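Local coordinates for protein 6-carboxyhexanoate--CoA ligase (PDB 5TVA) that belongs to the 6-carboxyhexanoate--CoA ligase (BioW) family and binds adenosine monophosphate and coenzyme A, at residues 114-126 and 215-228. Residues are numbered along the deposited sequence; the frame is centred on the assembly and turned at random.
Sequences GAVLMDIETGERL and RVYFVSRKELSEII. With AMP (adenosine monophosphate), chain C.
Arg215 O takes the N-H of Val116 at 2.8 Å, while Arg215 CB rests against Ala115 CB, and the side chain turns away to the AMP: NE makes a weak bond to O4' of the ribose, and NH1 bonds to Tyr191. Water 1 bridges Arg215 N and Gly114 O. Val216 sends CG1 to Met118 CB on the face that helix 91-102 covers. On the other face Tyr217, with CG anti to its carbonyl carbon (chi1 -65°), lays its ring over Ala115. Ala115 CB stands 3.6 Å from the centroid of the Tyr217 ring, almost on the normal, a CH-pi contact, while Leu117 CD2 meets the ring at its edge, near its plane. Tyr217 OH, bonded to Thr136, reaches the adenine at C2.

Here is a parallel pairing at a sheet margin, 116-119 being the outermost strand of a mixed six-stranded sheet beside 214-219. Each bonding residue joins, through its N and its O, the two neighbours of its opposite number: Tyr217 N gives to Val116 O at 2.7 Å, and Tyr217 O accepts from Met118 N at 2.8 Å.

Phe218 runs alongside Met118, whose SD lies 3.7 Å from Phe218 CE1 in an oblique Met-aromatic contact; Phe218 CB touches Ile120 CG2. Val219 N gives to Met118 O, and Val219 O receives Ile120 N from above the carbonyl plane. Past the strand, the Arg221 guanidinium has Leu126 CD2 over one face and carboxylates at its edge: Glu124 OE1 lies 3.2 Å from Arg221 NH2, and Asp119 OD2 makes a long salt bridge to NE. Leu224 CD1 and Ile228 CD1, from helix 224-233, each sit 3.9 Å from Leu117 CD1.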
loop_
_atom_site.group_PDB
_atom_site.type_symbol
_atom_site.label_atom_id
_atom_site.label_comp_id
_atom_site.label_asym_id
_atom_site.label_seq_id
_atom_site.Cartn_x
_atom_site.Cartn_y
_atom_site.Cartn_z
ATOM N N GLY A 114 1.570 -7.399 -6.175
ATOM C CA GLY A 114 1.293 -7.357 -4.752
ATOM C C GLY A 114 2.581 -7.273 -3.968
ATOM O O GLY A 114 3.662 -7.111 -4.531
ATOM N N ALA A 115 2.455 -7.397 -2.654
ATOM C CA ALA A 115 3.566 -7.111 -1.764
ATOM C C ALA A 115 4.352 -8.377 -1.416
ATOM O O ALA A 115 3.812 -9.497 -1.404
ATOM C CB ALA A 115 3.060 -6.429 -0.489
ATOM N N VAL A 116 5.655 -8.178 -1.167
ATOM C CA VAL A 116 6.500 -9.179 -0.521
ATOM C C VAL A 116 6.144 -9.264 0.958
ATOM O O VAL A 116 5.965 -8.237 1.631
ATOM C CB VAL A 116 7.989 -8.812 -0.681
ATOM C CG1 VAL A 116 8.882 -9.716 0.193
ATOM C CG2 VAL A 116 8.430 -8.845 -2.150
ATOM N N LEU A 117 6.060 -10.498 1.484
ATOM C CA LEU A 117 5.954 -10.754 2.928
ATOM C C LEU A 117 7.328 -11.214 3.409
ATOM O O LEU A 117 7.735 -12.357 3.166
ATOM C CB LEU A 117 4.883 -11.803 3.237
ATOM C CG LEU A 117 3.447 -11.366 2.930
ATOM C CD1 LEU A 117 2.495 -12.513 3.031
ATOM C CD2 LEU A 117 3.011 -10.258 3.855
ATOM N N MET A 118 8.040 -10.330 4.099
ATOM C CA MET A 118 9.400 -10.615 4.539
ATOM C C MET A 118 9.439 -10.955 6.024
ATOM O O MET A 118 8.955 -10.178 6.864
ATOM C CB MET A 118 10.324 -9.430 4.248
ATOM C CG MET A 118 11.691 -9.561 4.896
ATOM S SD MET A 118 12.950 -8.513 4.147
ATOM C CE MET A 118 13.016 -9.213 2.497
ATOM N N ASP A 119 10.030 -12.112 6.342
ATOM C CA ASP A 119 10.354 -12.495 7.714
ATOM C C ASP A 119 11.227 -11.442 8.399
ATOM O O ASP A 119 12.379 -11.264 7.991
ATOM C CB ASP A 119 11.064 -13.861 7.685
ATOM C CG ASP A 119 11.092 -14.555 9.040
ATOM O OD1 ASP A 119 11.308 -13.879 10.064
ATOM O OD2 ASP A 119 10.874 -15.799 9.073
ATOM N N ILE A 120 10.711 -10.750 9.432
ATOM C CA ILE A 120 11.489 -9.701 10.111
ATOM C C ILE A 120 12.830 -10.231 10.575
ATOM O O ILE A 120 13.839 -9.510 10.570
ATOM C CB ILE A 120 10.739 -9.129 11.328
ATOM C CG1 ILE A 120 10.096 -10.256 12.144
ATOM C CG2 ILE A 120 9.909 -7.878 10.990
ATOM C CD1 ILE A 120 9.328 -9.751 13.317
ATOM N N GLU A 121 12.849 -11.484 11.046
ATOM C CA GLU A 121 14.031 -12.025 11.695
ATOM C C GLU A 121 15.080 -12.468 10.691
ATOM O O GLU A 121 16.273 -12.313 10.953
ATOM C CB GLU A 121 13.633 -13.189 12.606
ATOM C CG GLU A 121 12.701 -12.783 13.739
ATOM C CD GLU A 121 12.211 -13.981 14.566
ATOM O OE1 GLU A 121 11.860 -15.036 13.983
ATOM O OE2 GLU A 121 12.185 -13.869 15.809
ATOM N N THR A 122 14.675 -12.992 9.535
ATOM C CA THR A 122 15.619 -13.639 8.639
ATOM C C THR A 122 15.695 -13.019 7.245
ATOM O O THR A 122 16.578 -13.409 6.466
ATOM C CB THR A 122 15.281 -15.136 8.495
ATOM O OG1 THR A 122 14.062 -15.294 7.759
ATOM C CG2 THR A 122 15.112 -15.797 9.879
ATOM N N GLY A 123 14.807 -12.087 6.897
ATOM C CA GLY A 123 14.797 -11.515 5.562
ATOM C C GLY A 123 14.252 -12.409 4.467
ATOM O O GLY A 123 14.299 -12.020 3.295
ATOM N N GLU A 124 13.718 -13.586 4.802
ATOM C CA GLU A 124 13.283 -14.533 3.783
ATOM C C GLU A 124 11.864 -14.216 3.311
ATOM O O GLU A 124 11.007 -13.784 4.093
ATOM C CB GLU A 124 13.383 -15.965 4.321
ATOM C CG GLU A 124 12.293 -16.934 3.854
ATOM C CD GLU A 124 12.485 -18.366 4.394
ATOM O OE1 GLU A 124 11.630 -19.239 4.099
ATOM O OE2 GLU A 124 13.500 -18.622 5.094
ATOM N N ARG A 125 11.622 -14.428 2.019
ATOM C CA ARG A 125 10.330 -14.131 1.410
ATOM C C ARG A 125 9.347 -15.263 1.696
ATOM O O ARG A 125 9.579 -16.398 1.275
ATOM C CB ARG A 125 10.503 -13.941 -0.095
ATOM C CG ARG A 125 11.282 -12.682 -0.457
ATOM C CD ARG A 125 11.471 -12.529 -1.961
ATOM N NE ARG A 125 10.211 -12.411 -2.693
ATOM C CZ ARG A 125 10.130 -11.965 -3.942
ATOM N NH1 ARG A 125 11.234 -11.596 -4.575
ATOM N NH2 ARG A 125 8.955 -11.860 -4.552
ATOM N N LEU A 126 8.230 -14.943 2.367
ATOM C CA LEU A 126 7.242 -15.935 2.799
ATOM C C LEU A 126 6.040 -16.065 1.870
ATOM O O LEU A 126 5.282 -17.037 1.999
ATOM C CB LEU A 126 6.721 -15.596 4.201
ATOM C CG LEU A 126 7.762 -15.318 5.289
ATOM C CD1 LEU A 126 7.096 -14.927 6.608
ATOM C CD2 LEU A 126 8.674 -16.519 5.494
ATOM N N ARG A 215 6.307 -3.295 -2.836
ATOM C CA ARG A 215 6.089 -3.152 -1.409
ATOM C C ARG A 215 6.674 -4.369 -0.708
ATOM O O ARG A 215 6.581 -5.497 -1.207
ATOM C CB ARG A 215 4.592 -3.011 -1.070
ATOM C CG ARG A 215 4.039 -1.610 -1.227
ATOM C CD ARG A 215 2.579 -1.482 -0.797
ATOM N NE ARG A 215 1.785 -1.082 -1.943
ATOM C CZ ARG A 215 1.242 0.118 -2.138
ATOM N NH1 ARG A 215 1.329 1.080 -1.230
ATOM N NH2 ARG A 215 0.561 0.319 -3.240
ATOM N N VAL A 216 7.287 -4.130 0.445
ATOM C CA VAL A 216 7.754 -5.187 1.324
ATOM C C VAL A 216 7.058 -4.991 2.661
ATOM O O VAL A 216 7.144 -3.905 3.254
ATOM C CB VAL A 216 9.286 -5.187 1.482
ATOM C CG1 VAL A 216 9.726 -6.283 2.482
ATOM C CG2 VAL A 216 9.953 -5.410 0.130
ATOM N N TYR A 217 6.353 -6.033 3.120
ATOM C CA TYR A 217 5.724 -6.049 4.434
ATOM C C TYR A 217 6.618 -6.835 5.385
ATOM O O TYR A 217 6.928 -8.009 5.120
ATOM C CB TYR A 217 4.336 -6.692 4.379
ATOM C CG TYR A 217 3.264 -5.989 3.571
ATOM C CD1 TYR A 217 3.441 -4.683 3.102
ATOM C CD2 TYR A 217 2.049 -6.632 3.290
ATOM C CE1 TYR A 217 2.457 -4.049 2.376
ATOM C CE2 TYR A 217 1.048 -5.996 2.550
ATOM C CZ TYR A 217 1.264 -4.697 2.095
ATOM O OH TYR A 217 0.288 -4.032 1.367
ATOM N N PHE A 218 7.000 -6.217 6.510
ATOM C CA PHE A 218 7.838 -6.891 7.507
ATOM C C PHE A 218 6.930 -7.535 8.551
ATOM O O PHE A 218 6.252 -6.823 9.309
ATOM C CB PHE A 218 8.823 -5.912 8.144
ATOM C CG PHE A 218 9.804 -5.322 7.160
ATOM C CD1 PHE A 218 10.965 -5.998 6.827
ATOM C CD2 PHE A 218 9.539 -4.101 6.533
ATOM C CE1 PHE A 218 11.852 -5.465 5.906
ATOM C CE2 PHE A 218 10.429 -3.565 5.614
ATOM C CZ PHE A 218 11.581 -4.237 5.311
ATOM N N VAL A 219 6.908 -8.878 8.586
ATOM C CA VAL A 219 5.982 -9.639 9.425
ATOM C C VAL A 219 6.722 -10.692 10.248
ATOM O O VAL A 219 7.725 -11.264 9.817
ATOM C CB VAL A 219 4.874 -10.347 8.596
ATOM C CG1 VAL A 219 4.034 -9.344 7.794
ATOM C CG2 VAL A 219 5.477 -11.417 7.694
ATOM N N SER A 220 6.194 -10.969 11.436
ATOM C CA SER A 220 6.698 -12.064 12.258
ATOM C C SER A 220 6.131 -13.379 11.732
ATOM O O SER A 220 4.907 -13.527 11.636
ATOM C CB SER A 220 6.303 -11.843 13.712
ATOM O OG SER A 220 7.021 -12.714 14.563
ATOM N N ARG A 221 7.009 -14.323 11.360
ATOM C CA ARG A 221 6.518 -15.559 10.757
ATOM C C ARG A 221 5.488 -16.261 11.633
ATOM O O ARG A 221 4.556 -16.877 11.110
ATOM C CB ARG A 221 7.643 -16.551 10.438
ATOM C CG ARG A 221 7.113 -17.655 9.520
ATOM C CD ARG A 221 7.890 -18.944 9.574
ATOM N NE ARG A 221 8.897 -19.103 8.525
ATOM C CZ ARG A 221 8.841 -20.008 7.548
ATOM N NH1 ARG A 221 7.808 -20.836 7.450
ATOM N NH2 ARG A 221 9.822 -20.070 6.654
ATOM N N LYS A 222 5.623 -16.178 12.954
ATOM C CA LYS A 222 4.698 -16.919 13.800
ATOM C C LYS A 222 3.266 -16.432 13.656
ATOM O O LYS A 222 2.348 -17.141 14.082
ATOM C CB LYS A 222 5.142 -16.837 15.265
ATOM C CG LYS A 222 4.871 -15.496 15.875
ATOM C CD LYS A 222 5.485 -15.333 17.255
ATOM C CE LYS A 222 5.817 -13.863 17.474
ATOM N NZ LYS A 222 5.477 -13.489 18.871
ATOM N N GLU A 223 3.061 -15.252 13.069
ATOM C CA GLU A 223 1.750 -14.639 12.881
ATOM C C GLU A 223 1.337 -14.591 11.419
ATOM O O GLU A 223 0.367 -13.896 11.089
ATOM C CB GLU A 223 1.744 -13.208 13.426
ATOM C CG GLU A 223 1.997 -13.030 14.916
ATOM C CD GLU A 223 2.360 -11.587 15.242
ATOM O OE1 GLU A 223 3.206 -11.360 16.140
ATOM O OE2 GLU A 223 1.813 -10.670 14.579
ATOM N N LEU A 224 2.060 -15.294 10.536
ATOM C CA LEU A 224 1.869 -15.132 9.096
ATOM C C LEU A 224 0.431 -15.417 8.683
ATOM O O LEU A 224 -0.180 -14.647 7.923
ATOM C CB LEU A 224 2.837 -16.040 8.335
ATOM C CG LEU A 224 2.752 -16.054 6.806
ATOM C CD1 LEU A 224 3.089 -14.686 6.188
ATOM C CD2 LEU A 224 3.655 -17.098 6.225
ATOM N N SER A 225 -0.129 -16.525 9.174
ATOM C CA SER A 225 -1.458 -16.942 8.730
ATOM C C SER A 225 -2.525 -15.941 9.132
ATOM O O SER A 225 -3.422 -15.640 8.342
ATOM C CB SER A 225 -1.796 -18.325 9.289
ATOM O OG SER A 225 -0.965 -19.290 8.665
ATOM N N GLU A 226 -2.477 -15.459 10.371
ATOM C CA GLU A 226 -3.460 -14.486 10.798
ATOM C C GLU A 226 -3.278 -13.170 10.037
ATOM O O GLU A 226 -4.259 -12.492 9.722
ATOM C CB GLU A 226 -3.366 -14.276 12.310
ATOM C CG GLU A 226 -3.425 -15.586 13.203
ATOM C CD GLU A 226 -2.184 -16.515 13.122
ATOM O OE1 GLU A 226 -2.371 -17.745 13.048
ATOM O OE2 GLU A 226 -1.029 -16.049 13.161
ATOM N N ILE A 227 -2.034 -12.818 9.705
ATOM C CA ILE A 227 -1.770 -11.562 9.006
ATOM C C ILE A 227 -2.376 -11.591 7.618
ATOM O O ILE A 227 -3.082 -10.653 7.219
ATOM C CB ILE A 227 -0.261 -11.259 8.958
ATOM C CG1 ILE A 227 0.237 -10.885 10.370
ATOM C CG2 ILE A 227 0.020 -10.121 7.971
ATOM C CD1 ILE A 227 1.729 -10.715 10.453
ATOM N N ILE A 228 -2.135 -12.682 6.874
ATOM C CA ILE A 228 -2.680 -12.813 5.524
ATOM C C ILE A 228 -4.201 -12.782 5.553
ATOM O O ILE A 228 -4.840 -12.092 4.748
ATOM C CB ILE A 228 -2.173 -14.098 4.848
ATOM C CG1 ILE A 228 -0.650 -14.105 4.773
ATOM C CG2 ILE A 228 -2.769 -14.238 3.438
ATOM C CD1 ILE A 228 -0.109 -15.252 3.949
HETATM P P AMP C . 0.748 1.340 -6.525
HETATM O O1P AMP C . 0.451 1.791 -5.112
HETATM O O2P AMP C . -0.535 0.948 -7.229
HETATM O O3P AMP C . 1.735 2.180 -7.329
HETATM O "O5'" AMP C . 1.564 -0.028 -6.392
HETATM C "C5'" AMP C . 2.947 -0.060 -6.040
HETATM C "C4'" AMP C . 3.424 -1.493 -5.963
HETATM O "O4'" AMP C . 2.920 -2.088 -4.737
HETATM C "C3'" AMP C . 2.919 -2.386 -7.098
HETATM O "O3'" AMP C . 3.830 -2.466 -8.180
HETATM C "C2'" AMP C . 2.654 -3.731 -6.440
HETATM O "O2'" AMP C . 3.826 -4.532 -6.464
HETATM C "C1'" AMP C . 2.344 -3.342 -4.992
HETATM N N9 AMP C . 0.892 -3.249 -4.716
HETATM C C8 AMP C . -0.044 -2.646 -5.475
HETATM N N7 AMP C . -1.281 -2.771 -4.920
HETATM C C5 AMP C . -1.162 -3.468 -3.774
HETATM C C6 AMP C . -2.057 -3.933 -2.681
HETATM N N6 AMP C . -3.388 -3.701 -2.692
HETATM N N1 AMP C . -1.491 -4.629 -1.656
HETATM C C2 AMP C . -0.177 -4.894 -1.619
HETATM N N3 AMP C . 0.686 -4.498 -2.571
HETATM C C4 AMP C . 0.275 -3.786 -3.649
HETATM O O HOH W 1 6.302 -5.613 -4.566
#